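PDB 5EPD: glycerol trinitrate reductase from Agrobacterium tumefaciens, which probably uses FMN to reduce its substrates, among them glycerol trinitrate, as a bacterial member of the old yellow enzyme family. Local coordinates for residues L277-I282 against R305-T310; S221-A226 against Y267-D272; F336-I341 against V359-I364; A342-V347 against Y375-E380; V124-H129 against I145-K150. All coordinates share one frame; numbering follows the deposited sequence.

Contact 1. Residues L277-I282 against R305-T310; sequences LGIAYI and RRFSRT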
# COMPACT_ATOMS: atom_id res chain seq x y z
N LEU A 277 -5.25 -12.28 -14.76
CA LEU A 277 -4.72 -13.09 -13.65
C LEU A 277 -5.78 -13.48 -12.61
O LEU A 277 -5.52 -14.31 -11.74
CB LEU A 277 -3.56 -12.36 -12.95
CG LEU A 277 -2.25 -12.30 -13.72
CD1 LEU A 277 -1.30 -11.23 -13.17
CD2 LEU A 277 -1.60 -13.67 -13.68
N GLY A 278 -6.96 -12.86 -12.67
CA GLY A 278 -8.09 -13.23 -11.81
C GLY A 278 -8.04 -12.67 -10.40
O GLY A 278 -8.79 -13.11 -9.53
N ILE A 279 -7.18 -11.68 -10.17
CA ILE A 279 -6.97 -11.18 -8.81
C ILE A 279 -8.23 -10.54 -8.24
O ILE A 279 -9.07 -9.99 -8.97
CB ILE A 279 -5.77 -10.21 -8.67
CG1 ILE A 279 -5.86 -9.07 -9.67
CG2 ILE A 279 -4.44 -10.95 -8.83
CD1 ILE A 279 -4.94 -7.93 -9.32
N ALA A 280 -8.33 -10.63 -6.92
CA ALA A 280 -9.47 -10.13 -6.15
C ALA A 280 -9.78 -8.63 -6.37
O ALA A 280 -10.95 -8.26 -6.43
CB ALA A 280 -9.26 -10.40 -4.67
N TYR A 281 -8.76 -7.77 -6.47
CA TYR A 281 -9.04 -6.34 -6.58
C TYR A 281 -7.90 -5.48 -7.08
O TYR A 281 -6.73 -5.81 -6.90
CB TYR A 281 -9.53 -5.79 -5.23
CG TYR A 281 -8.47 -5.57 -4.17
CD1 TYR A 281 -7.63 -4.46 -4.22
CD2 TYR A 281 -8.33 -6.44 -3.09
CE1 TYR A 281 -6.68 -4.24 -3.23
CE2 TYR A 281 -7.40 -6.22 -2.08
CZ TYR A 281 -6.57 -5.12 -2.16
OH TYR A 281 -5.63 -4.89 -1.18
N ILE A 282 -8.27 -4.35 -7.68
CA ILE A 282 -7.35 -3.26 -7.91
C ILE A 282 -7.73 -2.09 -7.00
O ILE A 282 -8.91 -1.87 -6.70
CB ILE A 282 -7.27 -2.81 -9.40
CG1 ILE A 282 -8.64 -2.39 -9.95
CG2 ILE A 282 -6.64 -3.91 -10.26
CD1 ILE A 282 -8.59 -1.82 -11.35
N ARG A 305 -13.95 -0.57 -16.28
CA ARG A 305 -14.55 -1.47 -17.25
C ARG A 305 -13.70 -2.73 -17.47
O ARG A 305 -14.22 -3.84 -17.51
CB ARG A 305 -14.76 -0.74 -18.57
CG ARG A 305 -16.12 -0.09 -18.66
CD ARG A 305 -16.31 0.64 -19.98
NE ARG A 305 -16.29 2.08 -19.76
CZ ARG A 305 -15.36 2.92 -20.19
NH1 ARG A 305 -15.47 4.22 -19.90
NH2 ARG A 305 -14.31 2.50 -20.91
N ARG A 306 -12.39 -2.56 -17.59
CA ARG A 306 -11.48 -3.65 -17.90
C ARG A 306 -11.35 -4.64 -16.78
O ARG A 306 -11.04 -5.81 -17.02
CB ARG A 306 -10.09 -3.11 -18.21
CG ARG A 306 -10.06 -2.37 -19.51
CD ARG A 306 -8.78 -1.58 -19.69
NE ARG A 306 -8.95 -0.62 -20.77
CZ ARG A 306 -8.94 -0.94 -22.06
NH1 ARG A 306 -8.74 -2.19 -22.45
NH2 ARG A 306 -9.11 0.01 -22.96
N PHE A 307 -11.54 -4.18 -15.55
CA PHE A 307 -11.36 -5.05 -14.40
C PHE A 307 -12.74 -5.56 -13.96
O PHE A 307 -13.69 -4.81 -13.74
CB PHE A 307 -10.59 -4.34 -13.27
CG PHE A 307 -10.06 -5.29 -12.21
CD1 PHE A 307 -8.92 -6.07 -12.46
CD2 PHE A 307 -10.73 -5.44 -11.00
CE1 PHE A 307 -8.46 -6.96 -11.50
CE2 PHE A 307 -10.28 -6.34 -10.06
CZ PHE A 307 -9.14 -7.09 -10.30
N SER A 308 -12.83 -6.88 -13.84
CA SER A 308 -14.11 -7.54 -13.67
C SER A 308 -14.44 -7.83 -12.19
O SER A 308 -15.54 -8.26 -11.88
CB SER A 308 -14.09 -8.84 -14.48
OG SER A 308 -13.40 -9.88 -13.78
N ARG A 309 -13.49 -7.63 -11.29
CA ARG A 309 -13.70 -7.82 -9.85
C ARG A 309 -13.76 -6.46 -9.13
O ARG A 309 -14.10 -5.44 -9.74
CB ARG A 309 -12.58 -8.69 -9.29
CG ARG A 309 -12.90 -10.17 -9.17
CD ARG A 309 -12.74 -10.91 -10.48
NE ARG A 309 -12.90 -12.35 -10.26
CZ ARG A 309 -12.32 -13.31 -10.97
NH1 ARG A 309 -11.49 -13.04 -11.98
NH2 ARG A 309 -12.57 -14.58 -10.67
N THR A 310 -13.41 -6.43 -7.84
CA THR A 310 -13.44 -5.21 -7.02
C THR A 310 -12.50 -4.07 -7.44
O THR A 310 -11.31 -4.28 -7.76
CB THR A 310 -13.14 -5.55 -5.56
OG1 THR A 310 -14.02 -6.61 -5.16
CG2 THR A 310 -13.32 -4.34 -4.63
O HOH W 1 -10.24 -9.79 -11.86
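Phe307 reaches from the turn after helix 300-306 into segment 277-282, and each of its side-chain atoms has a neighbour there. At the root, Phe307 CB lies 3.7 Å from Ile282 CD1. With CG anti to the backbone N (chi1 -165°), the side chain runs back along Ile282, the two sliding past each other in opposite directions: CG lies beside Ile282 CD1 and CG1, and CD2 meets Ile282 CG1. Ile282 CG2 sits over one face of the Phe307 ring near CD1 and CE1, offset toward the rim, 3.9 Å from the centroid, a CH-pi contact. In this TIM barrel the ring lies where two neighbouring parallel strands, 281-284 and 310-313, begin, and CE2 touches Tyr281 CA and Ile282 N. CE1 also packs on Ile279 CG1, while at the tip Phe307 CZ comes within 3.2 Å of Ile279 O. Ile282 N bonds Thr310 O at 3.0 Å, after a weak bond from Thr310 N to Ala280 O. Arg309 lays its guanidinium over Gly278 O, and a water bonded to Ile279 O reaches Arg309 NH1 weakly.

Contact 2. Residues S221-A226 against Y267-D272; sequences SVENRA and YDYIVD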
# COMPACT_ATOMS: atom_id res chain seq x y z
N SER A 221 8.83 -0.55 -24.03
CA SER A 221 7.46 -0.56 -24.53
C SER A 221 6.46 -0.74 -23.40
O SER A 221 6.81 -1.06 -22.25
CB SER A 221 7.26 -1.68 -25.56
OG SER A 221 7.40 -2.97 -24.97
N VAL A 222 5.20 -0.55 -23.74
CA VAL A 222 4.12 -0.75 -22.78
C VAL A 222 4.29 -2.10 -22.10
O VAL A 222 4.31 -2.20 -20.88
CB VAL A 222 2.75 -0.68 -23.48
CG1 VAL A 222 1.63 -1.22 -22.57
CG2 VAL A 222 2.48 0.75 -23.94
N GLU A 223 4.45 -3.12 -22.92
CA GLU A 223 4.43 -4.52 -22.49
C GLU A 223 5.65 -4.87 -21.65
O GLU A 223 5.55 -5.58 -20.67
CB GLU A 223 4.33 -5.46 -23.71
CG GLU A 223 3.03 -5.32 -24.54
CD GLU A 223 3.02 -4.19 -25.60
OE1 GLU A 223 4.00 -3.43 -25.74
OE2 GLU A 223 1.99 -4.06 -26.32
N ASN A 224 6.80 -4.35 -22.05
CA ASN A 224 8.02 -4.57 -21.32
C ASN A 224 8.06 -3.84 -20.01
O ASN A 224 8.46 -4.44 -19.01
CB ASN A 224 9.19 -4.13 -22.17
CG ASN A 224 9.54 -5.15 -23.20
OD1 ASN A 224 8.79 -6.11 -23.42
ND2 ASN A 224 10.71 -5.00 -23.82
N ARG A 225 7.71 -2.55 -20.02
CA ARG A 225 7.66 -1.72 -18.80
C ARG A 225 6.73 -2.34 -17.74
O ARG A 225 6.98 -2.28 -16.52
CB ARG A 225 7.22 -0.28 -19.13
CG ARG A 225 8.35 0.60 -19.63
CD ARG A 225 7.98 2.08 -19.58
NE ARG A 225 6.76 2.28 -20.34
CZ ARG A 225 6.71 2.42 -21.66
NH1 ARG A 225 7.83 2.44 -22.40
NH2 ARG A 225 5.53 2.57 -22.26
N ALA A 226 5.66 -2.96 -18.23
CA ALA A 226 4.65 -3.57 -17.39
C ALA A 226 5.03 -4.96 -16.87
O ALA A 226 4.31 -5.51 -16.03
CB ALA A 226 3.34 -3.66 -18.17
N TYR A 267 -1.85 1.88 -18.59
CA TYR A 267 -2.64 1.31 -17.46
C TYR A 267 -3.89 0.56 -17.91
O TYR A 267 -4.40 -0.28 -17.17
CB TYR A 267 -2.93 2.36 -16.37
CG TYR A 267 -1.72 2.56 -15.47
CD1 TYR A 267 -0.69 3.43 -15.83
CD2 TYR A 267 -1.57 1.84 -14.29
CE1 TYR A 267 0.44 3.58 -15.05
CE2 TYR A 267 -0.44 1.98 -13.49
CZ TYR A 267 0.56 2.85 -13.88
OH TYR A 267 1.70 3.02 -13.13
N ASP A 268 -4.38 0.86 -19.13
CA ASP A 268 -5.37 -0.01 -19.79
C ASP A 268 -4.76 -1.40 -20.02
O ASP A 268 -5.42 -2.42 -19.77
CB ASP A 268 -5.78 0.55 -21.16
CG ASP A 268 -6.67 1.75 -21.06
OD1 ASP A 268 -7.21 2.04 -19.97
OD2 ASP A 268 -6.84 2.41 -22.10
N TYR A 269 -3.51 -1.41 -20.51
CA TYR A 269 -2.77 -2.66 -20.69
C TYR A 269 -2.60 -3.45 -19.38
O TYR A 269 -2.99 -4.63 -19.29
CB TYR A 269 -1.37 -2.40 -21.30
CG TYR A 269 -0.61 -3.70 -21.47
CD1 TYR A 269 -0.90 -4.56 -22.52
CD2 TYR A 269 0.38 -4.11 -20.54
CE1 TYR A 269 -0.23 -5.77 -22.69
CE2 TYR A 269 1.06 -5.32 -20.70
CZ TYR A 269 0.75 -6.15 -21.78
OH TYR A 269 1.40 -7.37 -21.99
N ILE A 270 -2.01 -2.78 -18.38
CA ILE A 270 -1.78 -3.37 -17.05
C ILE A 270 -3.08 -3.91 -16.43
O ILE A 270 -3.09 -5.02 -15.90
CB ILE A 270 -1.08 -2.36 -16.08
CG1 ILE A 270 0.41 -2.29 -16.41
CG2 ILE A 270 -1.25 -2.78 -14.62
CD1 ILE A 270 1.06 -0.97 -16.08
N VAL A 271 -4.16 -3.14 -16.49
CA VAL A 271 -5.43 -3.64 -15.89
C VAL A 271 -6.04 -4.80 -16.69
O VAL A 271 -6.55 -5.73 -16.09
CB VAL A 271 -6.45 -2.50 -15.60
CG1 VAL A 271 -7.83 -3.06 -15.21
CG2 VAL A 271 -5.93 -1.59 -14.49
N ASP A 272 -5.95 -4.77 -18.01
CA ASP A 272 -6.32 -5.95 -18.83
C ASP A 272 -5.60 -7.20 -18.33
O ASP A 272 -6.19 -8.24 -18.10
CB ASP A 272 -5.95 -5.74 -20.31
CG ASP A 272 -6.87 -4.78 -21.03
OD1 ASP A 272 -8.05 -4.65 -20.62
OD2 ASP A 272 -6.39 -4.16 -22.03
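The short helix 222-225 comes up beside helix 263-276 with its closest backbone approach at Ala226 and Ile270, whose CA atoms are 6.4 Å apart, and a wider one at Val222 and Tyr269. The longer helix is one of the outer helices of the TIM barrel and leads into strand 281-284. Tyr269 lies across the wider approach. Its CG is anti to the backbone N (chi1 179°), which carries the ring out from its own helix and along the other one. Val222 CG1 presses on the root of this side chain, 3.5 Å from Tyr269 CB and equally near CG. Farther along, the methylene Glu223 CG lies 3.7 Å from Tyr269 OH, the acidic side chain crossing the phenol at about a right angle. Ala226 CB meets the ring at its edge, 3.8 Å from Tyr269 CE2, and also touches Ile270 CG1 at 3.7 Å. Ser221 OG caps the short helix by accepting from Asn224 N. Between the two segments the contact is carbon on carbon, without a hydrogen bond; the polar link comes from Gln266, one residue before Tyr267, which donates from NE2 to Val222 O and accepts from Arg225 NE at OE1.

Contact 3. Residues F336-I341 against V359-I364; sequences FGRPFI and VNAAKI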
# COMPACT_ATOMS: atom_id res chain seq x y z
N PHE A 336 -10.06 5.56 2.73
CA PHE A 336 -9.80 6.86 3.37
C PHE A 336 -8.44 6.78 4.04
O PHE A 336 -8.10 5.76 4.65
CB PHE A 336 -10.83 7.13 4.47
CG PHE A 336 -12.23 7.29 3.97
CD1 PHE A 336 -13.00 6.19 3.66
CD2 PHE A 336 -12.78 8.56 3.79
CE1 PHE A 336 -14.28 6.33 3.18
CE2 PHE A 336 -14.07 8.71 3.30
CZ PHE A 336 -14.82 7.59 2.99
N GLY A 337 -7.66 7.85 3.96
CA GLY A 337 -6.28 7.85 4.47
C GLY A 337 -6.12 8.58 5.80
O GLY A 337 -6.37 8.00 6.86
N ARG A 338 -5.74 9.85 5.75
CA ARG A 338 -5.50 10.59 6.99
C ARG A 338 -6.66 10.56 8.00
O ARG A 338 -6.42 10.49 9.19
CB ARG A 338 -5.10 12.05 6.68
CG ARG A 338 -3.71 12.16 6.04
CD ARG A 338 -3.09 13.53 6.23
NE ARG A 338 -1.67 13.50 5.86
CZ ARG A 338 -0.78 14.47 6.13
NH1 ARG A 338 -1.15 15.59 6.78
NH2 ARG A 338 0.49 14.30 5.75
N PRO A 339 -7.92 10.61 7.52
CA PRO A 339 -9.00 10.61 8.52
C PRO A 339 -8.94 9.44 9.50
O PRO A 339 -9.31 9.60 10.64
CB PRO A 339 -10.26 10.53 7.65
CG PRO A 339 -9.88 11.25 6.40
CD PRO A 339 -8.44 10.90 6.17
N PHE A 340 -8.50 8.27 9.05
CA PHE A 340 -8.32 7.11 9.92
C PHE A 340 -7.19 7.31 10.94
O PHE A 340 -7.18 6.66 12.00
CB PHE A 340 -8.03 5.86 9.09
CG PHE A 340 -9.24 5.05 8.77
CD1 PHE A 340 -9.90 4.34 9.78
CD2 PHE A 340 -9.72 4.97 7.47
CE1 PHE A 340 -11.04 3.59 9.49
CE2 PHE A 340 -10.85 4.22 7.19
CZ PHE A 340 -11.51 3.53 8.20
N ILE A 341 -6.21 8.16 10.62
CA ILE A 341 -5.17 8.51 11.59
C ILE A 341 -5.82 9.17 12.83
O ILE A 341 -5.64 8.73 13.98
CB ILE A 341 -4.09 9.46 11.00
CG1 ILE A 341 -3.33 8.78 9.85
CG2 ILE A 341 -3.12 9.90 12.09
CD1 ILE A 341 -2.24 9.63 9.24
N VAL A 359 -5.85 15.77 11.71
CA VAL A 359 -4.57 15.10 11.93
C VAL A 359 -3.58 16.08 12.57
O VAL A 359 -3.55 17.26 12.18
CB VAL A 359 -4.07 14.56 10.56
CG1 VAL A 359 -2.61 14.89 10.28
CG2 VAL A 359 -4.30 13.07 10.47
N ASN A 360 -2.80 15.63 13.55
CA ASN A 360 -1.54 16.34 13.88
C ASN A 360 -0.47 15.84 12.91
O ASN A 360 0.04 14.72 13.05
CB ASN A 360 -1.09 16.12 15.33
CG ASN A 360 0.29 16.73 15.65
OD1 ASN A 360 1.07 17.11 14.76
ND2 ASN A 360 0.60 16.80 16.92
N ALA A 361 -0.14 16.68 11.93
CA ALA A 361 0.75 16.27 10.81
C ALA A 361 2.16 16.02 11.30
O ALA A 361 2.84 15.12 10.77
CB ALA A 361 0.76 17.30 9.68
N ALA A 362 2.58 16.76 12.33
CA ALA A 362 3.94 16.64 12.86
C ALA A 362 4.19 15.28 13.54
O ALA A 362 5.34 14.89 13.71
CB ALA A 362 4.26 17.79 13.81
N LYS A 363 3.11 14.56 13.91
CA LYS A 363 3.25 13.27 14.58
C LYS A 363 2.89 12.07 13.71
O LYS A 363 2.79 10.95 14.22
CB LYS A 363 2.40 13.22 15.86
CG LYS A 363 2.65 14.35 16.86
CD LYS A 363 4.02 14.24 17.48
CE LYS A 363 4.21 15.24 18.61
NZ LYS A 363 3.20 15.07 19.70
N ILE A 364 2.68 12.28 12.42
CA ILE A 364 2.34 11.14 11.55
C ILE A 364 3.50 10.13 11.49
O ILE A 364 3.29 8.93 11.71
CB ILE A 364 1.92 11.58 10.12
CG1 ILE A 364 0.58 12.33 10.18
CG2 ILE A 364 1.81 10.36 9.16
CD1 ILE A 364 0.20 12.98 8.86
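The closest approach is of a methyl to a flat cation: Ile364 CD1 stands over the centre of the Arg338 guanidinium, 3.3 Å from Arg338 CZ. The arginine chain is extended from CG to NE, with chi2 -158° and chi3 168°, and this length carries the charged group across to the far segment. Val359 CG1 and Ala361 CB both lie 3.9 Å from Arg338 NH1, approaching it obliquely. Other contacts are purely apolar. Ile341 CB packs on Val359 CG2 at 3.7 Å, and Ile341 CD1 meets Ile364 CG1 at 4.0 Å, the two isoleucines crossing at about a right angle. No hydrogen bond links the segments; the closest approach to a backbone oxygen is that of Val359 CG2, 3.6 Å from Arg338 O. The loop is instead tied to other parts of the chain, with Arg48 and Arg50 binding Ile364 O. The arrangement belongs to the C-terminal part of a TIM-barrel chain: helix 338-342, just past the last barrel strand 333-336, is covered by the segment that follows helix 346-352.

Contact 4. Residues A342-V347 against Y375-E380; sequences ANPDLV and YPRFSE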
# COMPACT_ATOMS: atom_id res chain seq x y z
N ALA A 342 -6.60 10.22 12.57
CA ALA A 342 -7.11 11.05 13.67
C ALA A 342 -8.45 10.56 14.27
O ALA A 342 -8.78 10.91 15.38
CB ALA A 342 -7.22 12.50 13.21
N ASN A 343 -9.21 9.74 13.54
CA ASN A 343 -10.52 9.21 14.01
C ASN A 343 -10.55 7.67 13.99
O ASN A 343 -10.85 7.08 12.94
CB ASN A 343 -11.66 9.75 13.14
CG ASN A 343 -11.58 11.26 12.96
OD1 ASN A 343 -12.26 12.03 13.65
ND2 ASN A 343 -10.71 11.70 12.06
N PRO A 344 -10.23 7.02 15.13
CA PRO A 344 -10.25 5.54 15.14
C PRO A 344 -11.66 4.98 14.90
O PRO A 344 -11.83 3.86 14.37
CB PRO A 344 -9.72 5.16 16.55
CG PRO A 344 -9.83 6.41 17.38
CD PRO A 344 -9.76 7.59 16.41
N ASP A 345 -12.65 5.79 15.30
CA ASP A 345 -14.06 5.49 15.11
C ASP A 345 -14.65 6.15 13.83
O ASP A 345 -15.83 6.47 13.79
CB ASP A 345 -14.85 5.88 16.39
CG ASP A 345 -14.69 7.36 16.77
OD1 ASP A 345 -13.61 7.96 16.51
OD2 ASP A 345 -15.63 7.93 17.38
N LEU A 346 -13.80 6.33 12.81
CA LEU A 346 -14.18 6.97 11.55
C LEU A 346 -15.44 6.38 10.95
O LEU A 346 -16.30 7.13 10.47
CB LEU A 346 -13.06 6.88 10.49
CG LEU A 346 -13.35 7.61 9.16
CD1 LEU A 346 -13.54 9.10 9.39
CD2 LEU A 346 -12.24 7.36 8.17
N VAL A 347 -15.55 5.05 10.93
CA VAL A 347 -16.74 4.42 10.37
C VAL A 347 -17.99 4.94 11.09
O VAL A 347 -18.91 5.46 10.45
CB VAL A 347 -16.67 2.86 10.41
CG1 VAL A 347 -17.96 2.26 9.85
CG2 VAL A 347 -15.51 2.39 9.56
N TYR A 375 -5.47 9.37 19.89
CA TYR A 375 -6.58 10.08 19.28
C TYR A 375 -7.90 9.61 19.91
O TYR A 375 -8.29 8.44 19.73
CB TYR A 375 -6.61 9.85 17.77
CG TYR A 375 -5.67 10.71 16.96
CD1 TYR A 375 -5.97 12.05 16.72
CD2 TYR A 375 -4.50 10.18 16.41
CE1 TYR A 375 -5.11 12.84 15.97
CE2 TYR A 375 -3.66 10.95 15.63
CZ TYR A 375 -3.96 12.28 15.43
OH TYR A 375 -3.14 13.03 14.64
N PRO A 376 -8.61 10.50 20.62
CA PRO A 376 -9.88 10.10 21.23
C PRO A 376 -10.97 9.67 20.22
O PRO A 376 -11.03 10.20 19.11
CB PRO A 376 -10.35 11.39 21.90
CG PRO A 376 -9.84 12.46 20.99
CD PRO A 376 -8.44 11.97 20.64
N ARG A 377 -11.83 8.75 20.65
CA ARG A 377 -13.15 8.53 20.01
C ARG A 377 -14.06 9.75 20.24
O ARG A 377 -13.74 10.65 21.01
CB ARG A 377 -13.78 7.24 20.53
CG ARG A 377 -12.95 6.01 20.20
CD ARG A 377 -13.46 4.75 20.86
NE ARG A 377 -14.80 4.43 20.38
CZ ARG A 377 -15.09 3.70 19.30
NH1 ARG A 377 -14.14 3.15 18.55
NH2 ARG A 377 -16.37 3.51 18.98
N PHE A 378 -15.22 9.79 19.59
CA PHE A 378 -16.00 11.04 19.53
C PHE A 378 -16.56 11.54 20.89
O PHE A 378 -16.54 12.76 21.19
CB PHE A 378 -17.12 10.94 18.49
CG PHE A 378 -18.10 12.06 18.57
CD1 PHE A 378 -17.70 13.37 18.33
CD2 PHE A 378 -19.42 11.83 18.96
CE1 PHE A 378 -18.59 14.43 18.43
CE2 PHE A 378 -20.32 12.89 19.07
CZ PHE A 378 -19.91 14.20 18.80
N SER A 379 -17.06 10.62 21.71
CA SER A 379 -17.55 10.98 23.05
C SER A 379 -16.50 11.65 23.98
O SER A 379 -16.87 12.36 24.92
CB SER A 379 -18.12 9.74 23.74
OG SER A 379 -17.27 8.62 23.53
N GLU A 380 -15.21 11.41 23.71
CA GLU A 380 -14.09 11.94 24.50
C GLU A 380 -13.39 13.10 23.78
O GLU A 380 -12.16 13.16 23.73
CB GLU A 380 -13.08 10.82 24.79
CG GLU A 380 -13.56 9.82 25.83
CD GLU A 380 -14.57 8.86 25.27
OE1 GLU A 380 -14.19 8.16 24.30
OE2 GLU A 380 -15.72 8.83 25.78
O HOH W 2 -9.90 12.45 17.66
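Ala342 sits against the flat of the Tyr375 ring, its CA over the centre 3.4 Å from the centroid, a CH-pi contact. The ring is laid there by a chi1 of -82°, CG anti to the carbonyl carbon, which also brings Tyr375 CD1 to 3.3 Å from Ala342 O; Tyr375 OH reaches on to Asn360. Ala342 CB is 3.5 Å from Tyr375 CE1. In this way the C-terminal segment 375-380, beyond the barrel, covers the loop between helices 338-342 and 346-352, with its type I turn from Asn343 to Leu346. Asp345 takes the less roomy rotamer, CG between its own N and C (chi1 57°); this turns the carboxylate to Phe378 N, which bonds Asp345 OD2 at 2.9 Å from the syn side, though 31° out of the carboxylate plane. Arg377 bends at chi3 and brings one face of its guanidinium over Asp345 CB. A water donates to both Ala342 O and Pro376 O. Asp345 thus spends its oxygens separately, OD2 on a backbone amide and OD1 on Arg349 in a salt bridge, and the nearby positive charges would be expected to favour its ionised form.

Contact 5. Residues V124-H129 against I145-K150; sequences VGRISH and IRAEVK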
# COMPACT_ATOMS: atom_id res chain seq x y z
N VAL A 124 10.69 -0.28 -2.31
CA VAL A 124 10.82 1.15 -2.67
C VAL A 124 11.64 1.50 -3.92
O VAL A 124 11.58 2.62 -4.43
CB VAL A 124 11.37 1.99 -1.50
CG1 VAL A 124 10.44 1.86 -0.29
CG2 VAL A 124 12.83 1.64 -1.19
N GLY A 125 12.44 0.55 -4.39
CA GLY A 125 13.34 0.84 -5.51
C GLY A 125 14.23 2.02 -5.18
O GLY A 125 14.87 2.05 -4.12
N ARG A 126 14.28 3.00 -6.08
CA ARG A 126 15.23 4.12 -5.93
C ARG A 126 14.89 5.13 -4.83
O ARG A 126 15.73 6.01 -4.51
CB ARG A 126 15.38 4.87 -7.25
CG ARG A 126 14.16 5.68 -7.63
CD ARG A 126 14.23 6.10 -9.08
NE ARG A 126 13.07 6.91 -9.41
CZ ARG A 126 13.00 7.79 -10.41
NH1 ARG A 126 14.02 8.00 -11.25
NH2 ARG A 126 11.86 8.44 -10.59
N ILE A 127 13.68 5.00 -4.25
CA ILE A 127 13.26 5.88 -3.15
C ILE A 127 13.76 5.28 -1.83
O ILE A 127 12.98 4.74 -1.02
CB ILE A 127 11.74 6.11 -3.16
CG1 ILE A 127 11.33 6.71 -4.51
CG2 ILE A 127 11.33 7.10 -2.07
CD1 ILE A 127 9.84 6.94 -4.64
N SER A 128 15.08 5.38 -1.65
CA SER A 128 15.77 4.93 -0.43
C SER A 128 17.06 5.73 -0.24
O SER A 128 17.34 6.69 -0.97
CB SER A 128 16.07 3.43 -0.51
OG SER A 128 16.55 2.93 0.73
N HIS A 129 17.84 5.33 0.76
CA HIS A 129 19.09 6.01 1.07
C HIS A 129 20.10 4.94 1.42
O HIS A 129 19.75 3.91 1.99
CB HIS A 129 18.88 6.98 2.22
CG HIS A 129 20.01 7.94 2.43
ND1 HIS A 129 21.11 7.64 3.21
CD2 HIS A 129 20.19 9.22 2.01
CE1 HIS A 129 21.93 8.68 3.24
NE2 HIS A 129 21.40 9.65 2.52
N ILE A 145 18.68 6.55 -12.52
CA ILE A 145 18.19 7.94 -12.54
C ILE A 145 17.66 8.19 -11.14
O ILE A 145 16.73 7.51 -10.70
CB ILE A 145 17.04 8.16 -13.55
CG1 ILE A 145 17.36 7.59 -14.93
CG2 ILE A 145 16.70 9.64 -13.64
CD1 ILE A 145 16.14 7.29 -15.79
N ARG A 146 18.28 9.12 -10.42
CA ARG A 146 17.85 9.50 -9.08
C ARG A 146 16.44 10.08 -9.13
O ARG A 146 16.07 10.75 -10.10
CB ARG A 146 18.79 10.56 -8.51
CG ARG A 146 18.81 10.58 -7.00
CD ARG A 146 19.82 11.58 -6.47
NE ARG A 146 19.20 12.85 -6.10
CZ ARG A 146 19.18 13.96 -6.83
NH1 ARG A 146 19.76 14.02 -8.03
NH2 ARG A 146 18.56 15.04 -6.35
N ALA A 147 15.66 9.82 -8.09
CA ALA A 147 14.41 10.52 -7.90
C ALA A 147 14.70 11.88 -7.23
O ALA A 147 15.63 12.00 -6.43
CB ALA A 147 13.46 9.69 -7.06
N GLU A 148 13.91 12.89 -7.59
CA GLU A 148 13.93 14.22 -6.99
C GLU A 148 12.98 14.31 -5.75
O GLU A 148 12.09 15.16 -5.71
CB GLU A 148 13.47 15.25 -8.05
CG GLU A 148 14.35 15.30 -9.27
CD GLU A 148 15.77 15.60 -8.89
OE1 GLU A 148 16.03 16.75 -8.46
OE2 GLU A 148 16.62 14.69 -8.97
N VAL A 149 13.17 13.41 -4.78
CA VAL A 149 12.40 13.44 -3.54
C VAL A 149 13.29 13.15 -2.33
O VAL A 149 14.40 12.64 -2.46
CB VAL A 149 11.19 12.47 -3.55
CG1 VAL A 149 10.35 12.66 -4.82
CG2 VAL A 149 11.62 11.01 -3.37
N LYS A 150 12.79 13.54 -1.17
CA LYS A 150 13.47 13.26 0.10
C LYS A 150 12.84 12.07 0.77
O LYS A 150 11.73 11.64 0.42
CB LYS A 150 13.37 14.46 1.05
CG LYS A 150 13.91 15.76 0.48
CD LYS A 150 13.71 16.88 1.49
CE LYS A 150 14.12 18.22 0.92
NZ LYS A 150 15.56 18.24 0.49
O HOH W 3 16.62 7.90 -6.15
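Arg126 reaches across to Ile145 and Ala147 from a type II' beta turn, Val124 to Ile127, in the long excursion that follows TIM-barrel strand 117-122; both segments belong to this excursion. Hydrogen bonding across the contact is by the arginine and by a water. Arg126 NH1 donates to Ile145 O at 2.8 Å with an N-H...O angle of 149°, but it comes from above the carbonyl plane, 55° out of it. The side chain reaches that far because it is extended from CG to NE after leaving with CG between the backbone N and the carbonyl carbon (chi1 71°). A water accepts from Ala147 N and donates to Arg126 O, so the backbone of the same arginine is linked to the opposite segment too. Gln205 holds the turn from another quarter, bonding Arg126 N and Val124 O. One contact is purely apolar: Ile127, the centre of an inverse gamma turn, packs its CG2 on Val149 CG2 at 4.1 Å, the two side chains crossing at a slant. Carbon also meets the arginine's flat cation. Ile145 CB lies at the edge of the guanidinium, in its plane, and over one face, offset toward the rim, stands the methyl of Ala147, CB 3.7 Å from Arg126 NE.

How the contacts relate
The five contacts are spread over the barrel and the segments added to it. Contacts 1 and 2 adjoin, centres 15 Å apart: helix 263-276 of contact 2 leads on into the first segment of contact 1, Asp272 OD2 forms a salt bridge with Arg306 NH1 at 3.1 Å, and Val271 packs on Phe307. Contacts 3 and 4, centres 12 Å apart, touch, and their segments alternate along the chain; Tyr375 OH lies 2.8 Å from Asn360 N. This pair lies across the chain's centre from contact 2. Contact 5 stands alone, its nearest atoms about 10 Å from contact 2. The structure is FMN-free; TIM-barrel active sites lie at the C-terminal strand ends, whereas contact 1 sits where strands 281-284 and 310-313 begin.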